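Local coordinates for alpha-1,4-endofucoidanase (Mariniflexile fucanivorans, PDB 6DLH), which hydrolyses alpha-1,4-linked fucoidan from within the chain as a retaining glycoside hydrolase of family 107, its catalytic domain followed by immunoglobulin-like modules, at residues K413-S424 and L443-E453; E40-M48 and T368-I378. All coordinates share one frame; numbering follows the deposited sequence.

Interaction 1. Residues K413-S424 and L443-E453; sequences KEFQSPGKPNWS and LVEGVDFWDPE. With CA (calcium ion), chain I.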
loop_
_atom_site.group_PDB
_atom_site.type_symbol
_atom_site.label_atom_id
_atom_site.label_comp_id
_atom_site.label_asym_id
_atom_site.label_seq_id
_atom_site.Cartn_x
_atom_site.Cartn_y
_atom_site.Cartn_z
ATOM N N LYS A 413 10.247 -17.036 20.333
ATOM C CA LYS A 413 11.473 -16.543 20.944
ATOM C C LYS A 413 12.106 -17.623 21.822
ATOM O O LYS A 413 13.322 -17.802 21.802
ATOM C CB LYS A 413 11.221 -15.262 21.743
ATOM C CG LYS A 413 11.091 -13.986 20.924
ATOM C CD LYS A 413 10.765 -12.777 21.778
ATOM C CE LYS A 413 11.983 -12.164 22.431
ATOM N NZ LYS A 413 11.624 -11.318 23.596
ATOM N N GLU A 414 11.268 -18.364 22.554
ATOM C CA GLU A 414 11.756 -19.382 23.465
ATOM C C GLU A 414 12.021 -20.710 22.753
ATOM O O GLU A 414 12.994 -21.386 23.086
ATOM C CB GLU A 414 10.801 -19.548 24.649
ATOM C CG GLU A 414 11.335 -20.491 25.715
ATOM C CD GLU A 414 10.484 -20.573 26.967
ATOM O OE1 GLU A 414 9.569 -19.740 27.111
ATOM O OE2 GLU A 414 10.743 -21.460 27.807
ATOM N N PHE A 415 11.180 -21.082 21.771
ATOM C CA PHE A 415 11.119 -22.477 21.345
ATOM C C PHE A 415 11.555 -22.722 19.897
ATOM O O PHE A 415 11.774 -23.873 19.537
ATOM C CB PHE A 415 9.753 -23.094 21.668
ATOM C CG PHE A 415 9.433 -23.191 23.142
ATOM C CD1 PHE A 415 10.154 -24.035 23.979
ATOM C CD2 PHE A 415 8.412 -22.439 23.702
ATOM C CE1 PHE A 415 9.861 -24.119 25.333
ATOM C CE2 PHE A 415 8.109 -22.530 25.054
ATOM C CZ PHE A 415 8.835 -23.371 25.869
ATOM N N GLN A 416 11.698 -21.690 19.055
ATOM C CA GLN A 416 11.973 -21.970 17.648
ATOM C C GLN A 416 13.406 -22.464 17.427
ATOM O O GLN A 416 13.611 -23.389 16.646
ATOM C CB GLN A 416 11.611 -20.820 16.707
ATOM C CG GLN A 416 11.887 -21.167 15.244
ATOM C CD GLN A 416 11.218 -20.267 14.231
ATOM O OE1 GLN A 416 10.782 -19.158 14.545
ATOM N NE2 GLN A 416 11.143 -20.737 12.994
ATOM N N SER A 417 14.391 -21.820 18.075
ATOM C CA SER A 417 15.788 -22.236 18.021
ATOM C C SER A 417 16.412 -22.087 19.404
ATOM O O SER A 417 17.061 -21.081 19.683
ATOM C CB SER A 417 16.584 -21.442 17.023
ATOM O OG SER A 417 15.835 -21.234 15.843
ATOM N N PRO A 418 16.223 -23.075 20.307
ATOM C CA PRO A 418 16.732 -22.979 21.680
ATOM C C PRO A 418 18.261 -22.974 21.758
ATOM O O PRO A 418 18.938 -23.248 20.765
ATOM C CB PRO A 418 16.120 -24.218 22.362
ATOM C CG PRO A 418 14.961 -24.618 21.457
ATOM C CD PRO A 418 15.467 -24.314 20.062
ATOM N N GLY A 419 18.793 -22.615 22.939
ATOM C CA GLY A 419 20.217 -22.740 23.219
ATOM C C GLY A 419 20.998 -21.444 22.997
ATOM O O GLY A 419 21.035 -20.575 23.868
ATOM N N LYS A 420 21.649 -21.347 21.832
ATOM C CA LYS A 420 22.457 -20.197 21.468
ATOM C C LYS A 420 21.550 -18.997 21.207
ATOM O O LYS A 420 20.352 -19.162 21.002
ATOM C CB LYS A 420 23.311 -20.530 20.242
ATOM C CG LYS A 420 24.492 -21.454 20.519
ATOM C CD LYS A 420 25.211 -21.915 19.261
ATOM C CE LYS A 420 26.370 -22.854 19.531
ATOM N NZ LYS A 420 26.033 -23.886 20.541
ATOM N N PRO A 421 22.087 -17.753 21.233
ATOM C CA PRO A 421 21.284 -16.554 20.981
ATOM C C PRO A 421 20.550 -16.534 19.642
ATOM O O PRO A 421 21.045 -17.047 18.641
ATOM C CB PRO A 421 22.315 -15.416 21.001
ATOM C CG PRO A 421 23.435 -15.943 21.868
ATOM C CD PRO A 421 23.484 -17.429 21.572
ATOM N N ASN A 422 19.370 -15.899 19.639
ATOM C CA ASN A 422 18.651 -15.626 18.406
ATOM C C ASN A 422 18.743 -14.134 18.090
ATOM O O ASN A 422 18.591 -13.302 18.980
ATOM C CB ASN A 422 17.182 -16.053 18.489
ATOM C CG ASN A 422 16.971 -17.520 18.803
ATOM O OD1 ASN A 422 15.878 -17.910 19.200
ATOM N ND2 ASN A 422 17.995 -18.342 18.634
ATOM N N TRP A 423 18.999 -13.823 16.814
ATOM C CA TRP A 423 18.887 -12.470 16.292
ATOM C C TRP A 423 17.467 -12.224 15.781
ATOM O O TRP A 423 16.773 -13.153 15.374
ATOM C CB TRP A 423 19.926 -12.237 15.187
ATOM C CG TRP A 423 21.330 -12.077 15.686
ATOM C CD1 TRP A 423 22.219 -13.071 15.986
ATOM C CD2 TRP A 423 22.020 -10.837 15.932
ATOM N NE1 TRP A 423 23.409 -12.537 16.410
ATOM C CE2 TRP A 423 23.318 -11.169 16.385
ATOM C CE3 TRP A 423 21.671 -9.485 15.818
ATOM C CZ2 TRP A 423 24.258 -10.194 16.721
ATOM C CZ3 TRP A 423 22.597 -8.522 16.154
ATOM C CH2 TRP A 423 23.875 -8.875 16.596
ATOM N N SER A 424 17.053 -10.954 15.771
ATOM C CA SER A 424 15.683 -10.602 15.439
ATOM C C SER A 424 15.444 -10.687 13.932
ATOM O O SER A 424 16.359 -10.476 13.137
ATOM C CB SER A 424 15.337 -9.242 15.985
ATOM O OG SER A 424 16.114 -8.225 15.371
ATOM N N LEU A 443 22.378 -1.679 20.156
ATOM C CA LEU A 443 21.785 -2.992 19.947
ATOM C C LEU A 443 21.311 -3.498 21.306
ATOM O O LEU A 443 22.066 -3.451 22.281
ATOM C CB LEU A 443 22.816 -3.943 19.329
ATOM C CG LEU A 443 23.252 -3.651 17.892
ATOM C CD1 LEU A 443 24.157 -4.759 17.385
ATOM C CD2 LEU A 443 22.060 -3.495 16.950
ATOM N N VAL A 444 20.044 -3.928 21.376
ATOM C CA VAL A 444 19.399 -4.047 22.675
ATOM C C VAL A 444 18.912 -5.478 22.891
ATOM O O VAL A 444 18.211 -6.033 22.047
ATOM C CB VAL A 444 18.274 -3.005 22.837
ATOM C CG1 VAL A 444 17.554 -3.125 24.177
ATOM C CG2 VAL A 444 18.801 -1.590 22.640
ATOM N N GLU A 445 19.325 -6.060 24.023
ATOM C CA GLU A 445 18.875 -7.373 24.450
ATOM C C GLU A 445 17.350 -7.360 24.583
ATOM O O GLU A 445 16.772 -6.453 25.188
ATOM C CB GLU A 445 19.574 -7.757 25.756
ATOM C CG GLU A 445 19.342 -9.203 26.162
ATOM C CD GLU A 445 19.861 -9.606 27.535
ATOM O OE1 GLU A 445 20.358 -8.724 28.273
ATOM O OE2 GLU A 445 19.777 -10.807 27.864
ATOM N N GLY A 446 16.705 -8.366 23.982
ATOM C CA GLY A 446 15.255 -8.458 23.998
ATOM C C GLY A 446 14.647 -7.865 22.730
ATOM O O GLY A 446 13.479 -8.112 22.425
ATOM N N VAL A 447 15.469 -7.101 21.995
ATOM C CA VAL A 447 15.055 -6.455 20.758
ATOM C C VAL A 447 15.805 -7.089 19.586
ATOM O O VAL A 447 15.197 -7.732 18.732
ATOM C CB VAL A 447 15.225 -4.922 20.822
ATOM C CG1 VAL A 447 14.830 -4.238 19.519
ATOM C CG2 VAL A 447 14.440 -4.320 21.977
ATOM N N ASP A 448 17.132 -6.916 19.560
ATOM C CA ASP A 448 17.953 -7.318 18.429
ATOM C C ASP A 448 18.444 -8.753 18.605
ATOM O O ASP A 448 18.786 -9.411 17.628
ATOM C CB ASP A 448 19.149 -6.379 18.259
ATOM C CG ASP A 448 18.752 -4.951 17.938
ATOM O OD1 ASP A 448 18.310 -4.718 16.808
ATOM O OD2 ASP A 448 18.878 -4.093 18.828
ATOM N N PHE A 449 18.519 -9.212 19.855
ATOM C CA PHE A 449 19.002 -10.550 20.150
ATOM C C PHE A 449 18.615 -10.915 21.576
ATOM O O PHE A 449 18.365 -10.033 22.397
ATOM C CB PHE A 449 20.517 -10.670 19.947
ATOM C CG PHE A 449 21.347 -9.509 20.444
ATOM C CD1 PHE A 449 21.395 -9.181 21.791
ATOM C CD2 PHE A 449 22.101 -8.756 19.558
ATOM C CE1 PHE A 449 22.167 -8.117 22.238
ATOM C CE2 PHE A 449 22.882 -7.697 20.003
ATOM C CZ PHE A 449 22.909 -7.377 21.342
ATOM N N TRP A 450 18.560 -12.221 21.850
ATOM C CA TRP A 450 18.123 -12.709 23.147
ATOM C C TRP A 450 18.609 -14.139 23.346
ATOM O O TRP A 450 18.942 -14.833 22.387
ATOM C CB TRP A 450 16.598 -12.589 23.304
ATOM C CG TRP A 450 15.846 -13.385 22.286
ATOM C CD1 TRP A 450 15.477 -14.699 22.375
ATOM C CD2 TRP A 450 15.396 -12.923 21.002
ATOM N NE1 TRP A 450 14.822 -15.081 21.237
ATOM C CE2 TRP A 450 14.759 -14.017 20.375
ATOM C CE3 TRP A 450 15.466 -11.697 20.324
ATOM C CZ2 TRP A 450 14.198 -13.920 19.103
ATOM C CZ3 TRP A 450 14.913 -11.602 19.065
ATOM C CH2 TRP A 450 14.284 -12.700 18.469
ATOM N N ASP A 451 18.676 -14.538 24.617
ATOM C CA ASP A 451 18.919 -15.913 25.016
ATOM C C ASP A 451 17.568 -16.612 25.133
ATOM O O ASP A 451 16.757 -16.245 25.986
ATOM C CB ASP A 451 19.754 -15.956 26.301
ATOM C CG ASP A 451 19.586 -17.204 27.150
ATOM O OD1 ASP A 451 19.077 -18.213 26.628
ATOM O OD2 ASP A 451 19.953 -17.153 28.339
ATOM N N PRO A 452 17.276 -17.619 24.277
ATOM C CA PRO A 452 15.980 -18.303 24.305
ATOM C C PRO A 452 15.541 -18.745 25.698
ATOM O O PRO A 452 14.358 -18.660 26.023
ATOM C CB PRO A 452 16.219 -19.502 23.380
ATOM C CG PRO A 452 17.210 -18.973 22.370
ATOM C CD PRO A 452 18.148 -18.114 23.198
ATOM N N GLU A 453 16.504 -19.183 26.521
ATOM C CA GLU A 453 16.202 -19.761 27.823
ATOM C C GLU A 453 16.115 -18.672 28.888
ATOM O O GLU A 453 15.713 -18.942 30.020
ATOM C CB GLU A 453 17.220 -20.838 28.200
ATOM C CG GLU A 453 17.028 -22.140 27.442
ATOM C CD GLU A 453 17.480 -22.082 25.993
ATOM O OE1 GLU A 453 18.393 -21.305 25.698
ATOM O OE2 GLU A 453 16.904 -22.798 25.161
HETATM CA CA CA I . 20.521 -20.333 25.940
HETATM O O HOH W 1 10.382 -9.186 22.619
HETATM O O HOH W 2 14.321 -22.767 25.068
HETATM O O HOH W 3 18.556 -6.531 14.950
HETATM O O HOH W 4 21.894 -19.462 27.877
#
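A calcium site and a two-stranded antiparallel ladder join the end of the catalytic domain's helix 399-415, with the linker that follows it, to the first immunoglobulin-like module. The ion is held across the contact by Gly419 O at 2.1 Å, Glu453 OE1 at 2.4 Å and, more loosely, Asp451 OD1; a water and Asp502 from elsewhere in the module also bind it. Glu453 doubles back to the linker, where its other oxygen, OE2, accepts a hydrogen bond from Gly419 N (2.9 Å), met on the syn side. Gly419 is thus gripped at both its N-H and its carbonyl. Asp451 OD1 also accepts from Glu453 N in an Asx turn, so one carboxylate orders the loop that carries the next ligand.

In the ladder Asn422 and Trp450 form a hydrogen-bonded pair through both backbone N-H groups, while Trp423 and Phe449 form the non-hydrogen-bonded pair. On the face bearing those last two, the rings make a T-shaped stack with planes at 83°, the CD2 edge of Phe449 coming down on the six-membered ring of Trp423. On the face of Asn422 and Trp450, the indole is sandwiched between Asn422 O and the Lys413 chain. The bend of Lys413 at chi3 (82°) brings CE over the five-membered ring, 3.9 Å from its centroid, and NZ reaches a water. Pro452 packs its ring against the carbonyls of Ser417 and Lys420. In the indole plane, Trp450 NE1 donates to Lys413 O at 3.2 Å, meeting that carbonyl from a direction tilted 30° from its plane.

Interaction 2. Residues E40-M48 and T368-I378; sequences EWMRGALGM and TSTGIVNGGGI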
loop_
_atom_site.group_PDB
_atom_site.type_symbol
_atom_site.label_atom_id
_atom_site.label_comp_id
_atom_site.label_asym_id
_atom_site.label_seq_id
_atom_site.Cartn_x
_atom_site.Cartn_y
_atom_site.Cartn_z
ATOM N N GLU A 40 14.780 -20.791 0.527
ATOM C CA GLU A 40 15.173 -21.575 1.689
ATOM C C GLU A 40 14.917 -20.779 2.972
ATOM O O GLU A 40 14.714 -21.355 4.041
ATOM C CB GLU A 40 16.624 -22.050 1.545
ATOM C CG GLU A 40 17.276 -22.495 2.844
ATOM C CD GLU A 40 16.679 -23.725 3.516
ATOM O OE1 GLU A 40 16.023 -24.540 2.813
ATOM O OE2 GLU A 40 16.866 -23.866 4.751
ATOM N N TRP A 41 14.928 -19.446 2.855
ATOM C CA TRP A 41 14.729 -18.565 3.996
ATOM C C TRP A 41 13.274 -18.633 4.456
ATOM O O TRP A 41 12.970 -18.265 5.586
ATOM C CB TRP A 41 15.122 -17.130 3.633
ATOM C CG TRP A 41 14.320 -16.572 2.497
ATOM C CD1 TRP A 41 14.673 -16.571 1.180
ATOM C CD2 TRP A 41 13.030 -15.934 2.569
ATOM N NE1 TRP A 41 13.698 -15.972 0.430
ATOM C CE2 TRP A 41 12.677 -15.573 1.252
ATOM C CE3 TRP A 41 12.136 -15.637 3.608
ATOM C CZ2 TRP A 41 11.472 -14.936 0.947
ATOM C CZ3 TRP A 41 10.945 -15.006 3.308
ATOM C CH2 TRP A 41 10.621 -14.658 1.996
ATOM N N MET A 42 12.400 -19.091 3.552
ATOM C CA MET A 42 10.969 -19.198 3.775
ATOM C C MET A 42 10.666 -20.323 4.771
ATOM O O MET A 42 9.630 -20.298 5.435
ATOM C CB MET A 42 10.257 -19.448 2.441
ATOM C CG MET A 42 8.752 -19.586 2.529
ATOM S SD MET A 42 7.842 -18.210 1.793
ATOM C CE MET A 42 8.855 -17.842 0.358
ATOM N N ARG A 43 11.585 -21.291 4.900
ATOM C CA ARG A 43 11.434 -22.367 5.870
ATOM C C ARG A 43 11.601 -21.816 7.284
ATOM O O ARG A 43 12.643 -21.249 7.614
ATOM C CB ARG A 43 12.383 -23.531 5.565
ATOM C CG ARG A 43 11.901 -24.420 4.428
ATOM C CD ARG A 43 12.876 -25.495 3.983
ATOM N NE ARG A 43 12.970 -26.626 4.893
ATOM C CZ ARG A 43 14.003 -26.877 5.689
ATOM N NH1 ARG A 43 15.104 -26.151 5.598
ATOM N NH2 ARG A 43 13.932 -27.845 6.585
ATOM N N GLY A 44 10.552 -21.984 8.105
ATOM C CA GLY A 44 10.512 -21.462 9.463
ATOM C C GLY A 44 10.063 -20.001 9.531
ATOM O O GLY A 44 10.046 -19.411 10.609
ATOM N N ALA A 45 9.666 -19.437 8.385
ATOM C CA ALA A 45 9.439 -18.002 8.242
ATOM C C ALA A 45 7.994 -17.632 8.573
ATOM O O ALA A 45 7.060 -18.319 8.164
ATOM C CB ALA A 45 9.799 -17.549 6.842
ATOM N N LEU A 46 7.842 -16.503 9.279
ATOM C CA LEU A 46 6.554 -15.987 9.713
ATOM C C LEU A 46 6.284 -14.660 9.008
ATOM O O LEU A 46 7.063 -13.715 9.142
ATOM C CB LEU A 46 6.601 -15.799 11.234
ATOM C CG LEU A 46 5.394 -15.098 11.861
ATOM C CD1 LEU A 46 4.123 -15.914 11.639
ATOM C CD2 LEU A 46 5.619 -14.886 13.349
ATOM N N GLY A 47 5.164 -14.592 8.276
ATOM C CA GLY A 47 4.834 -13.398 7.508
ATOM C C GLY A 47 3.505 -12.769 7.919
ATOM O O GLY A 47 2.686 -13.401 8.578
ATOM N N MET A 48 3.312 -11.506 7.524
ATOM C CA MET A 48 2.095 -10.760 7.798
ATOM C C MET A 48 1.613 -10.142 6.488
ATOM O O MET A 48 2.301 -10.240 5.468
ATOM C CB MET A 48 2.349 -9.652 8.829
ATOM C CG MET A 48 3.086 -10.130 10.065
ATOM S SD MET A 48 3.341 -8.837 11.306
ATOM C CE MET A 48 1.738 -8.751 12.104
ATOM N N THR A 368 0.599 -21.827 14.050
ATOM C CA THR A 368 1.799 -21.158 13.574
ATOM C C THR A 368 3.021 -22.025 13.867
ATOM O O THR A 368 3.819 -22.302 12.969
ATOM C CB THR A 368 1.902 -19.727 14.120
ATOM O OG1 THR A 368 0.747 -18.998 13.703
ATOM C CG2 THR A 368 3.130 -18.995 13.630
ATOM N N SER A 369 3.148 -22.468 15.127
ATOM C CA SER A 369 4.340 -23.183 15.551
ATOM C C SER A 369 4.390 -24.573 14.917
ATOM O O SER A 369 5.468 -25.041 14.550
ATOM C CB SER A 369 4.455 -23.239 17.054
ATOM O OG SER A 369 3.266 -23.752 17.635
ATOM N N THR A 370 3.222 -25.223 14.787
ATOM C CA THR A 370 3.165 -26.509 14.113
ATOM C C THR A 370 3.650 -26.331 12.679
ATOM O O THR A 370 4.414 -27.141 12.172
ATOM C CB THR A 370 1.761 -27.135 14.168
ATOM O OG1 THR A 370 1.473 -27.532 15.510
ATOM C CG2 THR A 370 1.624 -28.348 13.273
ATOM N N GLY A 371 3.207 -25.251 12.037
ATOM C CA GLY A 371 3.480 -25.038 10.624
ATOM C C GLY A 371 4.938 -24.682 10.313
ATOM O O GLY A 371 5.440 -25.078 9.264
ATOM N N ILE A 372 5.607 -23.918 11.195
ATOM C CA ILE A 372 6.870 -23.289 10.819
ATOM C C ILE A 372 8.062 -23.804 11.633
ATOM O O ILE A 372 9.185 -23.794 11.132
ATOM C CB ILE A 372 6.799 -21.741 10.789
ATOM C CG1 ILE A 372 6.775 -21.106 12.185
ATOM C CG2 ILE A 372 5.649 -21.245 9.927
ATOM C CD1 ILE A 372 6.882 -19.579 12.178
ATOM N N VAL A 373 7.858 -24.237 12.884
ATOM C CA VAL A 373 9.017 -24.648 13.674
ATOM C C VAL A 373 9.576 -25.950 13.097
ATOM O O VAL A 373 8.963 -27.009 13.236
ATOM C CB VAL A 373 8.712 -24.756 15.178
ATOM C CG1 VAL A 373 9.929 -25.218 15.968
ATOM C CG2 VAL A 373 8.193 -23.441 15.734
ATOM N N ASN A 374 10.731 -25.843 12.422
ATOM C CA ASN A 374 11.308 -26.927 11.642
ATOM C C ASN A 374 10.319 -27.332 10.549
ATOM O O ASN A 374 10.252 -28.497 10.157
ATOM C CB ASN A 374 11.691 -28.123 12.525
ATOM C CG ASN A 374 12.620 -27.753 13.665
ATOM O OD1 ASN A 374 13.692 -27.206 13.439
ATOM N ND2 ASN A 374 12.223 -28.045 14.892
ATOM N N GLY A 375 9.539 -26.356 10.072
ATOM C CA GLY A 375 8.527 -26.613 9.064
ATOM C C GLY A 375 8.704 -25.722 7.841
ATOM O O GLY A 375 9.820 -25.520 7.363
ATOM N N GLY A 376 7.576 -25.212 7.332
ATOM C CA GLY A 376 7.588 -24.313 6.193
ATOM C C GLY A 376 7.376 -22.866 6.629
ATOM O O GLY A 376 7.842 -22.454 7.689
ATOM N N GLY A 377 6.656 -22.111 5.795
ATOM C CA GLY A 377 6.430 -20.696 6.038
ATOM C C GLY A 377 4.948 -20.358 5.977
ATOM O O GLY A 377 4.177 -21.080 5.343
ATOM N N ILE A 378 4.571 -19.274 6.664
ATOM C CA ILE A 378 3.186 -18.834 6.714
ATOM C C ILE A 378 3.129 -17.319 6.539
ATOM O O ILE A 378 3.732 -16.575 7.316
ATOM C CB ILE A 378 2.497 -19.269 8.024
ATOM C CG1 ILE A 378 2.476 -20.795 8.181
ATOM C CG2 ILE A 378 1.089 -18.680 8.080
ATOM C CD1 ILE A 378 1.962 -21.269 9.526
#
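From Gly44 to Gly47 the chain runs parallel to Gly376-Ile378, with Leu46 bridged to Ile378 and the backbones joined by three hydrogen bonds. Ile378 straddles Leu46: its N donates to Ala45 O at 3.1 Å and its O accepts from Gly47 N. Ahead of this ladder, Gly44 N, inside the type II turn Met42-Ala45, reaches Gly376 O at 2.8 Å from above the carbonyl plane. Gly377 has no room for a side chain, since a CB there would run into Met42 O.

These are strands 46-49 and 377-379, the first and last in chain order of the parallel sheet of the catalytic domain, and their pairing is consistent with the closure of a (beta/alpha)8-type barrel, as in the related GH29 fucosidases; helix 361-372 enters the second of them through the type II turn Ile372-Gly375. The last turn of that helix lies over the first strand. With CG1 set between the backbone N and the carbonyl carbon (chi1 74°), Ile372 lays CD1 3.9 Å from Leu46 CB and turns CG2 to Ala45 O. A glycine in its place would probably open a gap over Gly44 and strip Leu46 of part of its apolar cover. One turn back along the helix, Thr368 CG2 meets Leu46 CD1 at 3.8 Å.

Near the N terminus, residues 40-48 lead into the first strand of the catalytic sheet, and interaction 2 closes a loop of some 320 residues when segment 368-378 returns beside it; most of the catalytic domain lies within that loop. After strand 377-379 the chain passes through helix 399-415, whose end opens interaction 1. This second, much shorter loop of 18 residues closes within the first immunoglobulin-like module. The contacts therefore follow in series, neither nested nor crossed, with centres about 17 Å apart. They touch directly: Gln416 NE2 probably donates to Gly44 O at 2.9 Å, bringing the domain junction of interaction 1 against the turn before strand 46-49.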